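Local coordinates for protein indole-3-acetic acid-amido synthetase GH3.15 (Arabidopsis thaliana, PDB 6E1Q) that conjugates the auxin precursor indole-3-butyric acid, and the herbicide 2,4-DB, to glutamine by ATP-dependent adenylation of the acyl acid, at residues Val226-Trp234 / Trp283-Trp291. Numbering follows the deposited sequence.
Sequences VIKFLEDHW and WEAILKRLW
Trp283 lies against Ile227, Leu230, Glu231 and Trp234 in a buried, mainly apolar helix-to-turn contact of the GH3 N-terminal domain, with no hydrogen bond crossing it. It illustrates how one large aromatic ring can join two helical segments whose axes come no closer than 12.4 Å and cross at 68°. Trp283 opens a type II turn leading into helix 286-290, and its six-membered ring is driven onto one side of helix 226-234. Over one face sits Glu231, its CG 3.7 Å from the ring centroid in a CH-pi contact; with chi1 at -75°, that CG lies anti to the carbonyl carbon, and the chain runs on extended, carrying the carboxylate away from the ring face. Ile286 CG1, from the same segment, lies against the opposite face, offset toward the rim, while Leu230 CB meets the edge in plane, 3.8 Å from Trp283 CZ3. The Trp234 ring comes up obliquely, its plane turned 49° from that of Trp283, with Trp234 CD1 at the edge, 3.7 Å from Trp283 CZ2. Leu230 and Leu290 meet tip to tip, CD1 to CD1 at 3.6 Å, and the Ile227 and Leu287 side chains cross at about a right angle, Ile227 CD1 4.1 Å from Leu287 CG. Trp283 NE1 is hydrogen-bonded to Cys278 O at the end of helix 268-278. Replacing Trp283 by alanine is likely to open a gap beside helix 226-234 and leave Cys278 O without its indole donor. Helix 268-278 also touches Trp234 and Leu290, helix 309-316 packs on Ile227 and Leu287, and helix 194-207 touches Val226 and Phe229.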
loop_
_atom_site.group_PDB
_atom_site.type_symbol
_atom_site.label_atom_id
_atom_site.label_comp_id
_atom_site.label_asym_id
_atom_site.label_seq_id
_atom_site.Cartn_x
_atom_site.Cartn_y
_atom_site.Cartn_z
ATOM N N VAL A 226 -1.725 13.476 -6.092
ATOM C CA VAL A 226 -0.688 14.397 -6.542
ATOM C C VAL A 226 -1.095 15.062 -7.852
ATOM O O VAL A 226 -0.956 16.278 -8.024
ATOM C CB VAL A 226 0.652 13.647 -6.682
ATOM C CG1 VAL A 226 1.683 14.540 -7.327
ATOM C CG2 VAL A 226 1.165 13.205 -5.299
ATOM N N ILE A 227 -1.618 14.277 -8.788
ATOM C CA ILE A 227 -1.993 14.813 -10.092
ATOM C C ILE A 227 -3.165 15.780 -9.957
ATOM O O ILE A 227 -3.205 16.832 -10.610
ATOM C CB ILE A 227 -2.316 13.648 -11.044
ATOM C CG1 ILE A 227 -1.043 12.864 -11.342
ATOM C CG2 ILE A 227 -3.005 14.157 -12.319
ATOM C CD1 ILE A 227 -1.243 11.685 -12.236
ATOM N N LYS A 228 -4.134 15.442 -9.104
ATOM C CA LYS A 228 -5.244 16.351 -8.864
ATOM C C LYS A 228 -4.748 17.698 -8.341
ATOM O O LYS A 228 -5.208 18.752 -8.795
ATOM C CB LYS A 228 -6.237 15.723 -7.889
ATOM C CG LYS A 228 -7.600 16.425 -7.854
ATOM C CD LYS A 228 -7.820 17.223 -6.562
ATOM C CE LYS A 228 -9.278 17.678 -6.409
ATOM N NZ LYS A 228 -9.577 18.990 -7.065
ATOM N N PHE A 229 -3.807 17.687 -7.391
ATOM C CA PHE A 229 -3.241 18.944 -6.910
ATOM C C PHE A 229 -2.557 19.713 -8.043
ATOM O O PHE A 229 -2.716 20.934 -8.165
ATOM C CB PHE A 229 -2.266 18.666 -5.764
ATOM C CG PHE A 229 -1.944 19.872 -4.940
ATOM C CD1 PHE A 229 -0.909 20.721 -5.308
ATOM C CD2 PHE A 229 -2.680 20.169 -3.803
ATOM C CE1 PHE A 229 -0.601 21.836 -4.560
ATOM C CE2 PHE A 229 -2.383 21.298 -3.037
ATOM C CZ PHE A 229 -1.338 22.127 -3.416
ATOM N N LEU A 230 -1.801 19.015 -8.892
ATOM C CA LEU A 230 -1.143 19.684 -10.012
ATOM C C LEU A 230 -2.154 20.334 -10.946
ATOM O O LEU A 230 -1.946 21.467 -11.406
ATOM C CB LEU A 230 -0.293 18.689 -10.794
ATOM C CG LEU A 230 1.131 18.450 -10.337
ATOM C CD1 LEU A 230 1.697 17.259 -11.111
ATOM C CD2 LEU A 230 1.982 19.709 -10.515
ATOM N N GLU A 231 -3.243 19.617 -11.262
ATOM C CA GLU A 231 -4.270 20.170 -12.136
ATOM C C GLU A 231 -4.786 21.500 -11.603
ATOM O O GLU A 231 -5.063 22.420 -12.379
ATOM C CB GLU A 231 -5.439 19.183 -12.294
ATOM C CG GLU A 231 -5.152 17.994 -13.200
ATOM C CD GLU A 231 -6.240 16.908 -13.126
ATOM O OE1 GLU A 231 -6.988 16.864 -12.128
ATOM O OE2 GLU A 231 -6.335 16.089 -14.058
ATOM N N ASP A 232 -4.922 21.621 -10.282
ATOM C CA ASP A 232 -5.510 22.823 -9.704
ATOM C C ASP A 232 -4.508 23.955 -9.542
ATOM O O ASP A 232 -4.912 25.123 -9.541
ATOM C CB ASP A 232 -6.113 22.513 -8.340
ATOM C CG ASP A 232 -7.404 21.720 -8.439
ATOM O OD1 ASP A 232 -8.018 21.697 -9.530
ATOM O OD2 ASP A 232 -7.783 21.107 -7.419
ATOM N N HIS A 233 -3.215 23.648 -9.388
ATOM C CA HIS A 233 -2.268 24.649 -8.906
ATOM C C HIS A 233 -1.029 24.831 -9.765
ATOM O O HIS A 233 -0.160 25.633 -9.398
ATOM C CB HIS A 233 -1.841 24.317 -7.466
ATOM C CG HIS A 233 -3.000 24.229 -6.520
ATOM N ND1 HIS A 233 -3.769 25.326 -6.184
ATOM C CD2 HIS A 233 -3.543 23.175 -5.865
ATOM C CE1 HIS A 233 -4.725 24.955 -5.352
ATOM N NE2 HIS A 233 -4.612 23.653 -5.142
ATOM N N TRP A 234 -0.921 24.132 -10.891
ATOM C CA TRP A 234 0.286 24.261 -11.698
ATOM C C TRP A 234 0.618 25.701 -12.103
ATOM O O TRP A 234 1.813 26.039 -12.089
ATOM C CB TRP A 234 0.209 23.334 -12.919
ATOM C CG TRP A 234 -0.795 23.658 -13.991
ATOM C CD1 TRP A 234 -2.025 23.076 -14.163
ATOM C CD2 TRP A 234 -0.639 24.596 -15.077
ATOM N NE1 TRP A 234 -2.655 23.612 -15.265
ATOM C CE2 TRP A 234 -1.825 24.539 -15.849
ATOM C CE3 TRP A 234 0.387 25.474 -15.469
ATOM C CZ2 TRP A 234 -2.015 25.322 -16.984
ATOM C CZ3 TRP A 234 0.194 26.268 -16.598
ATOM C CH2 TRP A 234 -1.002 26.183 -17.345
ATOM N N TRP A 283 -4.084 15.415 -20.272
ATOM C CA TRP A 283 -3.005 15.134 -19.342
ATOM C C TRP A 283 -2.486 13.707 -19.474
ATOM O O TRP A 283 -1.814 13.209 -18.557
ATOM C CB TRP A 283 -3.455 15.442 -17.911
ATOM C CG TRP A 283 -3.212 16.900 -17.600
ATOM C CD1 TRP A 283 -3.417 17.955 -18.441
ATOM C CD2 TRP A 283 -2.671 17.449 -16.393
ATOM N NE1 TRP A 283 -3.053 19.127 -17.827
ATOM C CE2 TRP A 283 -2.594 18.845 -16.568
ATOM C CE3 TRP A 283 -2.264 16.901 -15.179
ATOM C CZ2 TRP A 283 -2.125 19.696 -15.574
ATOM C CZ3 TRP A 283 -1.790 17.753 -14.194
ATOM C CH2 TRP A 283 -1.723 19.130 -14.398
ATOM N N GLU A 284 -2.776 13.046 -20.596
ATOM C CA GLU A 284 -2.155 11.761 -20.873
ATOM C C GLU A 284 -0.642 11.917 -20.835
ATOM O O GLU A 284 -0.095 12.897 -21.352
ATOM C CB GLU A 284 -2.598 11.217 -22.238
ATOM C CG GLU A 284 -1.918 9.886 -22.579
ATOM C CD GLU A 284 -2.354 9.297 -23.905
ATOM O OE1 GLU A 284 -1.859 8.209 -24.258
ATOM O OE2 GLU A 284 -3.194 9.908 -24.591
ATOM N N ALA A 285 0.032 10.969 -20.186
ATOM C CA ALA A 285 1.489 10.945 -20.081
ATOM C C ALA A 285 2.065 12.126 -19.291
ATOM O O ALA A 285 3.281 12.357 -19.340
ATOM C CB ALA A 285 2.139 10.896 -21.475
ATOM N N ILE A 286 1.235 12.877 -18.553
ATOM C CA ILE A 286 1.725 14.045 -17.812
ATOM C C ILE A 286 2.898 13.688 -16.894
ATOM O O ILE A 286 3.809 14.503 -16.699
ATOM C CB ILE A 286 0.570 14.686 -17.013
ATOM C CG1 ILE A 286 1.008 16.031 -16.409
ATOM C CG2 ILE A 286 0.091 13.746 -15.921
ATOM C CD1 ILE A 286 1.425 17.075 -17.465
ATOM N N LEU A 287 2.908 12.477 -16.314
ATOM C CA LEU A 287 3.987 12.154 -15.377
ATOM C C LEU A 287 5.325 12.067 -16.092
ATOM O O LEU A 287 6.331 12.592 -15.599
ATOM C CB LEU A 287 3.703 10.855 -14.634
ATOM C CG LEU A 287 2.576 10.956 -13.607
ATOM C CD1 LEU A 287 2.416 9.603 -12.877
ATOM C CD2 LEU A 287 2.848 12.110 -12.625
ATOM N N LYS A 288 5.354 11.423 -17.262
ATOM C CA LYS A 288 6.586 11.396 -18.036
ATOM C C LYS A 288 6.925 12.772 -18.578
ATOM O O LYS A 288 8.102 13.133 -18.672
ATOM C CB LYS A 288 6.491 10.402 -19.193
ATOM C CG LYS A 288 7.865 9.904 -19.636
ATOM C CD LYS A 288 7.973 9.797 -21.137
ATOM C CE LYS A 288 8.987 8.720 -21.520
ATOM N NZ LYS A 288 10.238 8.784 -20.697
ATOM N N ARG A 289 5.917 13.542 -18.982
ATOM C CA ARG A 289 6.219 14.847 -19.556
ATOM C C ARG A 289 6.779 15.795 -18.503
ATOM O O ARG A 289 7.664 16.600 -18.801
ATOM C CB ARG A 289 4.975 15.425 -20.234
ATOM C CG ARG A 289 4.558 14.561 -21.404
ATOM C CD ARG A 289 3.511 15.191 -22.271
ATOM N NE ARG A 289 2.171 15.075 -21.708
ATOM C CZ ARG A 289 1.487 16.101 -21.208
ATOM N NH1 ARG A 289 2.029 17.318 -21.186
ATOM N NH2 ARG A 289 0.259 15.911 -20.734
ATOM N N LEU A 290 6.299 15.693 -17.260
ATOM C CA LEU A 290 6.828 16.535 -16.194
ATOM C C LEU A 290 8.186 16.039 -15.700
ATOM O O LEU A 290 9.060 16.848 -15.360
ATOM C CB LEU A 290 5.832 16.594 -15.042
ATOM C CG LEU A 290 4.558 17.392 -15.344
ATOM C CD1 LEU A 290 3.694 17.491 -14.111
ATOM C CD2 LEU A 290 4.904 18.796 -15.840
ATOM N N TRP A 291 8.392 14.719 -15.666
ATOM C CA TRP A 291 9.655 14.131 -15.234
ATOM C C TRP A 291 10.184 13.247 -16.364
ATOM O O TRP A 291 10.135 12.011 -16.285
ATOM C CB TRP A 291 9.468 13.412 -13.897
ATOM C CG TRP A 291 9.190 14.420 -12.810
ATOM C CD1 TRP A 291 10.114 15.251 -12.214
ATOM C CD2 TRP A 291 7.919 14.765 -12.238
ATOM N NE1 TRP A 291 9.497 16.069 -11.307
ATOM C CE2 TRP A 291 8.151 15.798 -11.300
ATOM C CE3 TRP A 291 6.608 14.305 -12.423
ATOM C CZ2 TRP A 291 7.119 16.369 -10.540
ATOM C CZ3 TRP A 291 5.584 14.874 -11.671
ATOM C CH2 TRP A 291 5.842 15.901 -10.743
#